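Local coordinates for L-iditol 2-dehydrogenase (Clostridium scindens, PDB 4OH1), which probably oxidises polyols such as L-iditol with NAD+, as a zinc-containing member of the alcohol dehydrogenase family, at residues K151-V156 against M311-D316; L159-S164 against G183-M188; F6-R11 against T20-E25; M70-E75 against N128-Y133; K104-C109 against C120-Y125. All blocks are in the same frame, centred on the assembly; numbering follows the deposited sequence.

How the contacts relate
Two bound zinc ions give the five contacts their bearings. Contact 4 carries His74 and Glu75 of the first zinc site, and Ala154 of contact 1 packs its carbonyl O 3.7 Å from Glu75 CB. Contacts 1 and 2 also touch, Ile312 CD1 lying 3.8 Å from Leu159 CD2; the side chain of Val161 in contact 2 is about 5 Å from the same metal. Contact 3 joins contact 4 through the sheet shared by strands 2-9 and 70-71, with Val7 N 2.8 Å from Met70 O. Contact 5, nested in the loop that contact 4 closes, wraps the second zinc, its centre about 20 Å from that of contact 4.

Contact 1 of 5, residues K151-V156 against M311-D316; sequences KDYALV and MIPRMD
With chi1 of -62°, Ile312 turns CG1 anti to its own carbonyl carbon and leaves CG2 anti to the backbone N: CG2 goes to the ring face of Tyr153, while CG1 crosses the ring and carries CD1 on to Val156. On the other side, chi1 of -73° sets CG of Tyr153 anti to the carbonyl carbon, and the ring reaches Ile312 although the bond to CB does not aim at it. The CG2 methyl lies over one face of that ring as a CH-pi contact, 3.7 Å from the centroid and displaced toward the rim, where CZ is 3.6 Å from it. CG1 and CB of the isoleucine run on across the CE2 side of the ring. Beyond them CD1 meets Val156 CG2 at 3.9 Å, the two side chains crossing at about a right angle, and comes within 4.0 Å of Asp152 O. At the phenol end, Tyr153 OH brushes CD of Pro313 at 3.9 Å. No hydrogen bond spans the two segments, and the contact is carried mainly by Ile312. The chain around Tyr153 bends in a type I turn to Val156, leading into helix 156-168. Leu159 of that helix packs on Ile312 as well, while strand 321-326 supplies Ile321 against Asp152 and helix 184-194 lies against Met311 and Met315.

Contact 2 of 5, residues L159-S164 against G183-M188; sequences LTVALS and GGLGMM
Behind the face on which Ala162 meets Met188, Thr160 O is gripped by two donors of one residue: Ser164 OG at 2.8 Å, nearly in line with the carbonyl, and Ser164 N at 3.0 Å, the ordinary helical bond. The serine hydroxyl is thereby tied back to its own helix, and it also bonds Gln304. The interface itself is apolar, and no hydrogen bond crosses between the two segments. Their short helical axes approach to 9.4 Å and cross at -57°, and Ala162, whose CA is 6.2 Å from that of Leu185, occupies the closest approach between their backbones. Its CB touches Met188 CB at 4.0 Å, and CD2 of Leu185 lies a little farther from the same methyl. Helix 184-188 begins just after Gly183, at its N-cap, and Gly183 and Gly186 belong to a GxGxxG-type pattern that runs from the end of strand 176-180 into helix 184-194, consistent with the first strand-turn-helix unit of the Rossmann-type domain expected in this family. Along one flank, Val161 CG1 meets Leu185 CD1 at 4.0 Å, the side chains crossing at about a right angle. Along the other, the selenium of Met188, a selenomethionine, comes within 3.7 Å of Leu159 N and 4.2 Å of Leu159 CD1; chi2 of -177° holds SE anti to CA, and the chain bends only at chi3, which places CE. Farther down helix 184-194, Leu189 and Leu192 continue the packing on Ala162, and Leu192 also touches Leu159.

Contact 3 of 5, residues F6-R11 against T20-E25; sequences FVTSIR and TVDMME
Strands 6-9 and 20-25 pair antiparallel as a beta hairpin, Phe6 and Asp22 exchanging two backbone hydrogen bonds of 3.0 Å before a beta bulge shifts the register by one between Val7 and Ser9. At the bulge Thr8 N bonds Thr20 O, and Thr20 N bonds Ser9 O. Val7 and Val21 share the face that packs on Leu53 of helix 48-54 and on Phe72. Phe6, Ser9, Thr20 and Asp22 share the other face, where the hydroxyls gather toward the Ser9 end. There Thr20 OG1 sits between Ser9 OG, at 2.7 Å, and Thr8 OG1, at 2.6 Å. For Thr8, chi1 of 48° puts OG1 between the backbone N and the carbonyl carbon, facing Asp22. It donates to Asp22 OD2 over a very short 2.5 Å, a length best read with caution. Farther along, Phe6 and Met24 form a Met-aromatic contact with the two side chains crossing at about a right angle: the selenium of Met24, a selenomethionine, lies oblique to the ring, 4.3 Å from its centroid and 3.8 Å from CD1.

Contact 4 of 5, residues M70-E75 against N128-Y133; sequences MSFGHE and NGFSEY. With ZN (zinc ion), chain B.
This is a buried contact of two loops, made of glycine backbone and a phenylalanine pair, where Gly73 meets Gly129 just ahead of the zinc ligands His74 and Glu75, within the GroES-like domain. Two glycines let the chains close to 3.8 Å between their CA atoms. Two hydrogen bonds follow: Phe130 N to Phe72 O, 3.1 Å long, and Gly129 N to Gly73 O, 2.8 Å. A water also donates to Gly73 O and links weakly to Asn128 N. Beside this backbone the rings of Phe72 and Phe130 cross obliquely, their planes at 49°. CD2 of Phe130 sits over one face of Phe72, 3.4 Å from CE2, and is about as close to Gly73 CA. Ser71 CB touches Asn128 OD1, while its hydroxyl bonds Met127 O. In His74, chi1 of 66° sets CG between the backbone N and the carbonyl carbon, and NE2 binds the zinc at 2.4 Å. Glu75 OE2 binds it at 2.1 Å, two waters join them, and Glu157 and Cys46, the latter oxidised to cysteinesulfonic acid, also belong to the site. Two neighbouring ligands thus follow directly on a glycine whose carbonyl is bonded to the other loop. With OE2 on the zinc and OE1 in a salt bridge to Lys344, the Glu75 carboxylate is held from both oxygens, which fixes its rotation at the metal.

Contact 5 of 5, residues K104-C109 against C120-Y125; sequences KYCGCC and CSNMGY. With ZN (zinc ion), chain C.
Cys106 leaves its backbone with CB 3.8 Å from Asn122 CB, across the contact between 104-109 and 120-125. One bond on, chi1 of 80° places SG between the backbone N and the carbonyl carbon, facing the metal. That sulfur binds zinc at 2.4 Å, lies 3.6 Å from Asn122 OD1, and accepts a hydrogen bond from Cys108 N at 3.2 Å. The zinc gathers Cys109 SG and Cys120 SG as well, with Cys112 as fourth ligand: a four-cysteine site like the structural-zinc lobe of related alcohol dehydrogenases, here tying the two segments together. Backbone amides serve the other sulfurs across the contact. Cys106 N donates to Cys120 SG, and Ser121 N to Cys109 SG at 3.4 Å; such N-H...S bonds would be expected to offset part of the negative charge on the thiolates. Away from the metal the segments pair as short strands, Lys104 and Gly124 exchanging two hydrogen bonds. A water bridges Lys104 O and Asn122 O. Tyr105 and the selenomethionine Met123 run side by side, pointing the same way, in a Met-aromatic contact with SE 3.8 Å from CD1 and oblique to the ring. Met90 of the third subunit packs on Cys108 and Asn122.

Contact 1 of 5, residues K151-V156 against M311-D316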
# COMPACT_ATOMS: atom_id res chain seq x y z
N LYS A 151 -6.99 34.31 -5.20
CA LYS A 151 -7.77 34.19 -4.01
C LYS A 151 -7.93 32.74 -3.63
O LYS A 151 -7.79 32.37 -2.49
CB LYS A 151 -9.15 34.79 -4.29
CG LYS A 151 -10.12 34.70 -3.15
CD LYS A 151 -11.42 35.37 -3.56
CE LYS A 151 -12.44 35.21 -2.52
NZ LYS A 151 -13.53 36.19 -2.67
N ASP A 152 -8.24 31.91 -4.60
CA ASP A 152 -8.44 30.50 -4.32
C ASP A 152 -7.17 29.78 -4.00
O ASP A 152 -7.18 28.88 -3.16
CB ASP A 152 -9.07 29.83 -5.50
CG ASP A 152 -10.55 30.23 -5.69
OD1 ASP A 152 -11.21 30.81 -4.79
OD2 ASP A 152 -11.03 29.95 -6.79
N TYR A 153 -6.08 30.17 -4.66
CA TYR A 153 -4.77 29.50 -4.41
C TYR A 153 -4.16 29.87 -3.09
O TYR A 153 -3.24 29.22 -2.64
CB TYR A 153 -3.79 29.72 -5.57
CG TYR A 153 -4.16 28.91 -6.82
CD1 TYR A 153 -5.14 29.35 -7.67
CD2 TYR A 153 -3.53 27.72 -7.12
CE1 TYR A 153 -5.50 28.60 -8.77
CE2 TYR A 153 -3.85 27.01 -8.24
CZ TYR A 153 -4.84 27.45 -9.06
OH TYR A 153 -5.19 26.71 -10.15
N ALA A 154 -4.64 30.93 -2.46
CA ALA A 154 -4.27 31.19 -1.09
C ALA A 154 -4.63 30.00 -0.17
O ALA A 154 -4.10 29.87 0.93
CB ALA A 154 -4.99 32.41 -0.59
N LEU A 155 -5.57 29.17 -0.59
CA LEU A 155 -5.96 28.01 0.23
C LEU A 155 -5.18 26.78 -0.10
O LEU A 155 -5.54 25.73 0.39
CB LEU A 155 -7.46 27.71 0.14
CG LEU A 155 -8.19 28.55 1.18
CD1 LEU A 155 -7.89 30.06 1.10
CD2 LEU A 155 -9.64 28.33 0.94
N VAL A 156 -4.10 26.88 -0.89
CA VAL A 156 -3.29 25.70 -1.17
C VAL A 156 -2.78 24.98 0.05
O VAL A 156 -2.77 23.70 0.07
CB VAL A 156 -2.13 25.98 -2.14
CG1 VAL A 156 -1.12 24.87 -2.15
CG2 VAL A 156 -2.66 26.16 -3.56
N MSE A 311 -5.24 20.21 -7.68
CA MSE A 311 -6.63 20.03 -7.23
C MSE A 311 -7.48 21.30 -7.18
O MSE A 311 -8.73 21.29 -7.25
CB MSE A 311 -6.64 19.45 -5.85
CG MSE A 311 -6.15 18.02 -5.79
SE MSE A 311 -7.27 16.78 -6.86
CE MSE A 311 -9.07 16.95 -6.12
N ILE A 312 -6.81 22.41 -7.03
CA ILE A 312 -7.54 23.67 -6.89
C ILE A 312 -8.62 23.81 -7.94
O ILE A 312 -9.75 24.07 -7.55
CB ILE A 312 -6.64 24.91 -6.87
CG1 ILE A 312 -5.67 24.90 -5.68
CG2 ILE A 312 -7.45 26.18 -6.88
CD1 ILE A 312 -6.31 25.13 -4.36
N PRO A 313 -8.32 23.62 -9.23
CA PRO A 313 -9.46 23.76 -10.18
C PRO A 313 -10.61 22.74 -10.00
O PRO A 313 -11.67 22.90 -10.60
CB PRO A 313 -8.83 23.58 -11.57
CG PRO A 313 -7.34 23.67 -11.34
CD PRO A 313 -7.07 23.31 -9.91
N ARG A 314 -10.40 21.68 -9.24
CA ARG A 314 -11.46 20.71 -8.96
C ARG A 314 -12.29 21.08 -7.74
O ARG A 314 -13.26 20.44 -7.45
CB ARG A 314 -10.88 19.31 -8.69
CG ARG A 314 -10.26 18.61 -9.93
CD ARG A 314 -11.09 18.64 -11.24
NE ARG A 314 -10.72 17.50 -12.11
CZ ARG A 314 -10.76 17.47 -13.45
NH1 ARG A 314 -11.10 18.52 -14.15
NH2 ARG A 314 -10.48 16.33 -14.11
N MSE A 315 -11.86 22.06 -6.96
CA MSE A 315 -12.52 22.39 -5.73
C MSE A 315 -13.42 23.56 -6.04
O MSE A 315 -13.20 24.25 -7.00
CB MSE A 315 -11.55 22.90 -4.68
CG MSE A 315 -10.40 22.05 -4.37
SE MSE A 315 -11.07 20.38 -3.63
CE MSE A 315 -11.60 21.07 -1.89
N ASP A 316 -14.40 23.82 -5.19
CA ASP A 316 -15.24 25.04 -5.36
C ASP A 316 -15.15 25.84 -4.09
O ASP A 316 -15.77 25.49 -3.06
CB ASP A 316 -16.66 24.65 -5.60
CG ASP A 316 -17.59 25.86 -5.75
OD1 ASP A 316 -17.17 26.99 -5.54
OD2 ASP A 316 -18.76 25.64 -6.08

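Contact 2 of 5, residues L159-S164 against G183-M188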
# COMPACT_ATOMS: atom_id res chain seq x y z
N LEU A 159 -5.49 23.03 1.98
CA LEU A 159 -5.84 21.87 1.13
C LEU A 159 -4.82 20.76 1.28
O LEU A 159 -5.21 19.59 1.31
CB LEU A 159 -6.04 22.24 -0.31
CG LEU A 159 -6.71 21.22 -1.22
CD1 LEU A 159 -8.20 20.94 -0.76
CD2 LEU A 159 -6.72 21.74 -2.60
N THR A 160 -3.52 21.07 1.41
CA THR A 160 -2.58 20.00 1.69
C THR A 160 -2.85 19.23 2.99
O THR A 160 -2.53 18.06 3.09
CB THR A 160 -1.11 20.47 1.77
OG1 THR A 160 -0.92 21.32 2.92
CG2 THR A 160 -0.67 21.21 0.48
N VAL A 161 -3.29 19.94 4.03
CA VAL A 161 -3.64 19.31 5.26
C VAL A 161 -4.88 18.42 5.09
O VAL A 161 -4.96 17.31 5.56
CB VAL A 161 -3.92 20.37 6.35
CG1 VAL A 161 -4.44 19.68 7.60
CG2 VAL A 161 -2.65 21.12 6.70
N ALA A 162 -5.86 18.93 4.37
CA ALA A 162 -7.02 18.17 4.09
C ALA A 162 -6.71 16.95 3.22
O ALA A 162 -7.23 15.85 3.50
CB ALA A 162 -8.05 19.06 3.45
N LEU A 163 -5.86 17.12 2.20
CA LEU A 163 -5.47 16.01 1.36
C LEU A 163 -4.74 14.94 2.16
O LEU A 163 -5.00 13.76 1.95
CB LEU A 163 -4.56 16.44 0.19
CG LEU A 163 -5.29 17.11 -0.95
CD1 LEU A 163 -4.35 17.96 -1.75
CD2 LEU A 163 -5.89 16.11 -1.88
N SER A 164 -3.84 15.33 3.04
CA SER A 164 -3.12 14.33 3.83
C SER A 164 -3.99 13.53 4.78
O SER A 164 -3.75 12.36 5.00
CB SER A 164 -2.06 14.97 4.72
OG SER A 164 -1.23 15.74 3.90
N GLY A 183 -15.99 23.38 9.87
CA GLY A 183 -15.19 24.54 9.53
C GLY A 183 -14.58 24.44 8.14
O GLY A 183 -14.98 23.63 7.31
N GLY A 184 -13.58 25.27 7.88
CA GLY A 184 -13.01 25.33 6.55
C GLY A 184 -12.38 24.02 6.14
O GLY A 184 -12.61 23.53 5.02
N LEU A 185 -11.54 23.48 6.99
CA LEU A 185 -10.94 22.17 6.69
C LEU A 185 -12.02 21.09 6.50
O LEU A 185 -11.89 20.23 5.63
CB LEU A 185 -10.01 21.71 7.80
CG LEU A 185 -8.62 22.31 7.78
CD1 LEU A 185 -7.74 21.63 8.88
CD2 LEU A 185 -7.95 22.21 6.39
N GLY A 186 -13.04 21.15 7.33
CA GLY A 186 -14.21 20.31 7.21
C GLY A 186 -14.83 20.37 5.84
O GLY A 186 -15.16 19.34 5.27
N MSE A 187 -15.02 21.58 5.31
CA MSE A 187 -15.68 21.76 4.03
C MSE A 187 -14.76 21.23 2.94
O MSE A 187 -15.19 20.58 2.01
CB MSE A 187 -16.00 23.22 3.77
CG MSE A 187 -17.04 23.83 4.72
SE MSE A 187 -18.69 22.73 4.85
CE MSE A 187 -18.25 21.60 6.38
N MSE A 188 -13.48 21.45 3.06
CA MSE A 188 -12.56 20.87 2.08
C MSE A 188 -12.57 19.32 2.12
O MSE A 188 -12.46 18.69 1.07
CB MSE A 188 -11.13 21.34 2.32
CG MSE A 188 -11.00 22.84 2.18
SE MSE A 188 -9.16 23.56 2.37
CE MSE A 188 -9.72 25.07 3.53

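Contact 3 of 5, residues F6-R11 against T20-E25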
# COMPACT_ATOMS: atom_id res chain seq x y z
N PHE A 6 1.26 41.53 13.23
CA PHE A 6 1.96 40.76 14.23
C PHE A 6 0.97 40.40 15.31
O PHE A 6 -0.02 41.13 15.57
CB PHE A 6 3.07 41.62 14.85
CG PHE A 6 4.19 41.94 13.92
CD1 PHE A 6 4.09 43.00 13.01
CD2 PHE A 6 5.36 41.18 13.93
CE1 PHE A 6 5.12 43.29 12.13
CE2 PHE A 6 6.41 41.47 13.04
CZ PHE A 6 6.28 42.53 12.13
N VAL A 7 1.22 39.28 15.94
CA VAL A 7 0.47 38.87 17.11
C VAL A 7 1.12 39.67 18.22
O VAL A 7 2.31 39.47 18.46
CB VAL A 7 0.64 37.37 17.39
CG1 VAL A 7 -0.02 36.99 18.71
CG2 VAL A 7 0.04 36.57 16.27
N THR A 8 0.36 40.57 18.85
CA THR A 8 0.85 41.45 19.93
C THR A 8 0.54 40.95 21.36
O THR A 8 1.28 41.25 22.28
CB THR A 8 0.37 42.91 19.73
OG1 THR A 8 -1.03 42.94 19.45
CG2 THR A 8 1.13 43.57 18.56
N SER A 9 -0.53 40.19 21.54
CA SER A 9 -0.77 39.46 22.79
C SER A 9 -1.49 38.16 22.51
O SER A 9 -2.16 38.03 21.49
CB SER A 9 -1.64 40.31 23.70
OG SER A 9 -2.96 40.39 23.18
N ILE A 10 -1.39 37.21 23.43
CA ILE A 10 -2.13 35.92 23.35
C ILE A 10 -3.11 35.82 24.51
O ILE A 10 -3.13 36.70 25.38
CB ILE A 10 -1.20 34.69 23.42
CG1 ILE A 10 -0.15 34.91 24.53
CG2 ILE A 10 -0.53 34.42 22.05
CD1 ILE A 10 0.37 33.63 25.14
N ARG A 11 -3.92 34.76 24.54
CA ARG A 11 -4.93 34.63 25.60
C ARG A 11 -4.30 34.68 26.99
O ARG A 11 -3.45 33.84 27.29
CB ARG A 11 -5.75 33.34 25.46
CG ARG A 11 -6.88 33.27 26.50
CD ARG A 11 -7.97 32.28 26.11
NE ARG A 11 -9.16 32.44 26.95
CZ ARG A 11 -10.26 31.70 26.86
NH1 ARG A 11 -10.34 30.72 25.98
NH2 ARG A 11 -11.28 31.94 27.67
N THR A 20 -4.39 39.69 20.71
CA THR A 20 -4.53 40.82 19.76
C THR A 20 -3.62 40.76 18.50
O THR A 20 -2.55 40.13 18.48
CB THR A 20 -4.23 42.12 20.49
OG1 THR A 20 -2.91 42.04 21.06
CG2 THR A 20 -5.23 42.31 21.60
N VAL A 21 -4.07 41.39 17.43
CA VAL A 21 -3.32 41.46 16.18
C VAL A 21 -3.22 42.90 15.76
O VAL A 21 -4.24 43.59 15.67
CB VAL A 21 -4.00 40.67 15.06
CG1 VAL A 21 -3.32 40.93 13.76
CG2 VAL A 21 -3.92 39.16 15.37
N ASP A 22 -2.01 43.34 15.46
CA ASP A 22 -1.86 44.74 15.13
C ASP A 22 -0.92 44.94 14.01
O ASP A 22 0.04 44.22 13.88
CB ASP A 22 -1.37 45.51 16.33
CG ASP A 22 -2.35 45.52 17.45
OD1 ASP A 22 -3.41 46.12 17.25
OD2 ASP A 22 -1.98 45.06 18.56
N MSE A 23 -1.19 45.95 13.20
CA MSE A 23 -0.27 46.27 12.12
C MSE A 23 0.89 47.09 12.64
O MSE A 23 0.68 48.02 13.41
CB MSE A 23 -0.98 47.08 11.06
CG MSE A 23 -0.10 47.31 9.87
SE MSE A 23 -1.04 48.47 8.63
CE MSE A 23 -2.27 47.23 7.74
N MSE A 24 2.10 46.76 12.23
CA MSE A 24 3.31 47.55 12.55
C MSE A 24 4.04 47.84 11.27
O MSE A 24 3.67 47.32 10.20
CB MSE A 24 4.24 46.83 13.54
CG MSE A 24 3.55 46.42 14.80
SE MSE A 24 4.48 45.21 16.09
CE MSE A 24 5.56 46.53 17.10
N GLU A 25 5.04 48.71 11.33
CA GLU A 25 5.89 48.88 10.16
C GLU A 25 7.04 47.88 10.23
O GLU A 25 7.52 47.52 11.29
CB GLU A 25 6.38 50.31 9.92
CG GLU A 25 6.91 50.45 8.43
CD GLU A 25 6.07 51.37 7.51
OE1 GLU A 25 6.41 52.59 7.50
OE2 GLU A 25 5.13 50.87 6.78

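Contact 4 of 5, residues M70-E75 against N128-Y133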
# COMPACT_ATOMS: atom_id res chain seq x y z
N MSE A 70 4.98 38.91 17.29
CA MSE A 70 5.37 37.77 16.48
C MSE A 70 4.74 37.82 15.10
O MSE A 70 3.53 38.04 14.96
CB MSE A 70 4.91 36.55 17.22
CG MSE A 70 5.45 35.28 16.70
SE MSE A 70 4.58 33.84 17.68
CE MSE A 70 2.74 33.86 16.96
N SER A 71 5.56 37.64 14.08
CA SER A 71 5.03 37.56 12.71
C SER A 71 4.19 36.31 12.58
O SER A 71 4.42 35.35 13.28
CB SER A 71 6.17 37.54 11.69
OG SER A 71 6.93 36.35 11.84
N PHE A 72 3.21 36.32 11.70
CA PHE A 72 2.44 35.12 11.48
C PHE A 72 1.85 35.10 10.08
O PHE A 72 1.96 36.07 9.33
CB PHE A 72 1.37 34.91 12.58
CG PHE A 72 0.25 35.92 12.54
CD1 PHE A 72 0.51 37.28 12.68
CD2 PHE A 72 -1.07 35.51 12.41
CE1 PHE A 72 -0.51 38.19 12.63
CE2 PHE A 72 -2.10 36.43 12.37
CZ PHE A 72 -1.82 37.78 12.45
N GLY A 73 1.20 33.98 9.76
CA GLY A 73 0.48 33.82 8.49
C GLY A 73 1.26 32.81 7.72
O GLY A 73 2.45 32.94 7.57
N HIS A 74 0.60 31.75 7.27
CA HIS A 74 1.28 30.72 6.49
C HIS A 74 0.44 30.20 5.29
O HIS A 74 0.75 29.15 4.72
CB HIS A 74 1.67 29.59 7.43
CG HIS A 74 0.49 28.89 7.98
ND1 HIS A 74 -0.26 29.41 9.01
CD2 HIS A 74 -0.14 27.77 7.58
CE1 HIS A 74 -1.29 28.63 9.24
NE2 HIS A 74 -1.24 27.62 8.40
N GLU A 75 -0.61 30.92 4.92
CA GLU A 75 -1.47 30.54 3.84
C GLU A 75 -1.54 31.72 2.90
O GLU A 75 -2.14 32.73 3.24
CB GLU A 75 -2.85 30.20 4.36
CG GLU A 75 -2.87 29.13 5.45
CD GLU A 75 -4.31 28.70 5.90
OE1 GLU A 75 -5.34 29.30 5.51
OE2 GLU A 75 -4.41 27.71 6.63
N ASN A 128 5.41 34.71 7.69
CA ASN A 128 5.18 36.09 7.34
C ASN A 128 4.13 36.26 6.33
O ASN A 128 4.16 37.19 5.57
CB ASN A 128 6.42 36.65 6.76
CG ASN A 128 7.50 36.61 7.73
OD1 ASN A 128 7.49 37.32 8.73
ND2 ASN A 128 8.42 35.72 7.51
N GLY A 129 3.15 35.38 6.36
CA GLY A 129 2.05 35.44 5.45
C GLY A 129 1.33 36.74 5.44
O GLY A 129 0.93 37.20 4.39
N PHE A 130 1.17 37.34 6.62
CA PHE A 130 0.42 38.57 6.77
C PHE A 130 1.32 39.83 6.67
O PHE A 130 1.32 40.75 7.52
CB PHE A 130 -0.35 38.50 8.09
CG PHE A 130 -1.46 37.49 8.07
CD1 PHE A 130 -2.51 37.60 7.16
CD2 PHE A 130 -1.49 36.45 8.98
CE1 PHE A 130 -3.53 36.67 7.14
CE2 PHE A 130 -2.51 35.52 8.96
CZ PHE A 130 -3.54 35.65 8.03
N SER A 131 2.04 39.86 5.57
CA SER A 131 3.02 40.83 5.25
C SER A 131 2.85 41.18 3.77
O SER A 131 2.52 40.35 2.97
CB SER A 131 4.36 40.16 5.50
OG SER A 131 5.35 41.10 5.40
N GLU A 132 3.11 42.40 3.38
CA GLU A 132 2.98 42.76 1.96
C GLU A 132 4.04 42.12 1.10
O GLU A 132 3.80 41.86 -0.08
CB GLU A 132 3.04 44.27 1.81
CG GLU A 132 1.80 44.95 2.31
CD GLU A 132 1.91 46.46 2.17
OE1 GLU A 132 3.00 47.01 2.50
OE2 GLU A 132 0.87 47.06 1.77
N TYR A 133 5.22 41.84 1.67
CA TYR A 133 6.29 41.17 0.94
C TYR A 133 6.91 40.17 1.86
O TYR A 133 7.15 40.47 3.03
CB TYR A 133 7.39 42.15 0.47
CG TYR A 133 6.88 43.19 -0.51
CD1 TYR A 133 6.28 44.34 -0.06
CD2 TYR A 133 6.92 42.95 -1.87
CE1 TYR A 133 5.77 45.24 -0.95
CE2 TYR A 133 6.40 43.86 -2.76
CZ TYR A 133 5.85 44.99 -2.30
OH TYR A 133 5.32 45.89 -3.18
ZN ZN B . -3.04 26.34 7.37
O HOH W 1 4.57 32.23 5.62
O HOH W 2 -4.54 24.52 7.70
O HOH W 3 -1.80 24.65 8.50

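Contact 5 of 5, residues K104-C109 against C120-Y125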
# COMPACT_ATOMS: atom_id res chain seq x y z
N LYS A 104 10.39 24.97 6.12
CA LYS A 104 11.70 24.82 5.51
C LYS A 104 12.39 23.54 6.01
O LYS A 104 12.80 23.45 7.17
CB LYS A 104 12.58 26.02 5.85
CG LYS A 104 14.01 25.98 5.24
CD LYS A 104 13.96 25.82 3.76
CE LYS A 104 15.27 26.05 3.10
NZ LYS A 104 16.23 25.04 3.53
N TYR A 105 12.55 22.58 5.11
CA TYR A 105 13.21 21.33 5.45
C TYR A 105 14.75 21.49 5.33
O TYR A 105 15.22 22.18 4.44
CB TYR A 105 12.71 20.24 4.49
CG TYR A 105 11.21 20.27 4.35
CD1 TYR A 105 10.39 20.23 5.48
CD2 TYR A 105 10.61 20.35 3.10
CE1 TYR A 105 9.00 20.27 5.38
CE2 TYR A 105 9.20 20.39 2.98
CZ TYR A 105 8.41 20.34 4.14
OH TYR A 105 7.03 20.36 4.08
N CYS A 106 15.52 20.84 6.19
CA CYS A 106 16.97 21.05 6.19
C CYS A 106 17.64 20.16 5.15
O CYS A 106 18.77 20.43 4.72
CB CYS A 106 17.55 20.78 7.58
SG CYS A 106 17.78 19.04 7.92
N GLY A 107 17.00 19.06 4.78
CA GLY A 107 17.53 18.20 3.73
C GLY A 107 18.76 17.46 4.15
O GLY A 107 19.36 16.76 3.33
N CYS A 108 19.14 17.54 5.42
CA CYS A 108 20.33 16.80 5.83
C CYS A 108 20.28 16.20 7.22
O CYS A 108 21.31 15.90 7.77
CB CYS A 108 21.61 17.64 5.62
SG CYS A 108 21.65 19.17 6.51
N CYS A 109 19.08 15.98 7.73
CA CYS A 109 18.83 15.12 8.89
C CYS A 109 18.22 13.75 8.43
O CYS A 109 17.86 13.53 7.23
CB CYS A 109 17.86 15.82 9.88
SG CYS A 109 16.10 15.78 9.35
N CYS A 120 11.00 16.75 9.89
CA CYS A 120 12.39 17.30 9.87
C CYS A 120 12.88 17.66 11.29
O CYS A 120 12.19 18.37 12.01
CB CYS A 120 12.52 18.54 8.93
SG CYS A 120 14.14 19.38 9.13
N SER A 121 14.07 17.19 11.66
CA SER A 121 14.70 17.60 12.95
C SER A 121 15.18 19.03 13.10
O SER A 121 15.37 19.47 14.20
CB SER A 121 15.96 16.79 13.23
OG SER A 121 15.65 15.45 13.23
N ASN A 122 15.52 19.69 12.00
CA ASN A 122 15.96 21.09 12.04
C ASN A 122 14.96 21.96 11.31
O ASN A 122 15.32 22.84 10.52
CB ASN A 122 17.31 21.25 11.39
CG ASN A 122 18.32 20.31 11.95
OD1 ASN A 122 18.96 19.56 11.24
ND2 ASN A 122 18.40 20.29 13.25
N MSE A 123 13.71 21.72 11.61
CA MSE A 123 12.63 22.33 10.87
C MSE A 123 12.72 23.85 11.00
O MSE A 123 12.93 24.34 12.08
CB MSE A 123 11.31 21.83 11.45
CG MSE A 123 10.10 22.40 10.71
SE MSE A 123 9.82 21.53 8.97
CE MSE A 123 8.92 19.93 9.73
N GLY A 124 12.60 24.57 9.90
CA GLY A 124 12.49 26.04 9.91
C GLY A 124 11.04 26.38 9.59
O GLY A 124 10.35 25.58 8.92
N TYR A 125 10.54 27.51 10.12
CA TYR A 125 9.18 27.99 9.83
C TYR A 125 9.23 29.45 9.42
O TYR A 125 9.72 30.26 10.17
CB TYR A 125 8.29 27.87 11.06
CG TYR A 125 8.23 26.48 11.68
CD1 TYR A 125 7.30 25.57 11.26
CD2 TYR A 125 9.10 26.11 12.71
CE1 TYR A 125 7.21 24.29 11.81
CE2 TYR A 125 9.03 24.82 13.27
CZ TYR A 125 8.06 23.93 12.82
OH TYR A 125 7.95 22.67 13.35
ZN ZN C . 15.75 17.82 8.17
O HOH W 4 15.50 23.72 7.72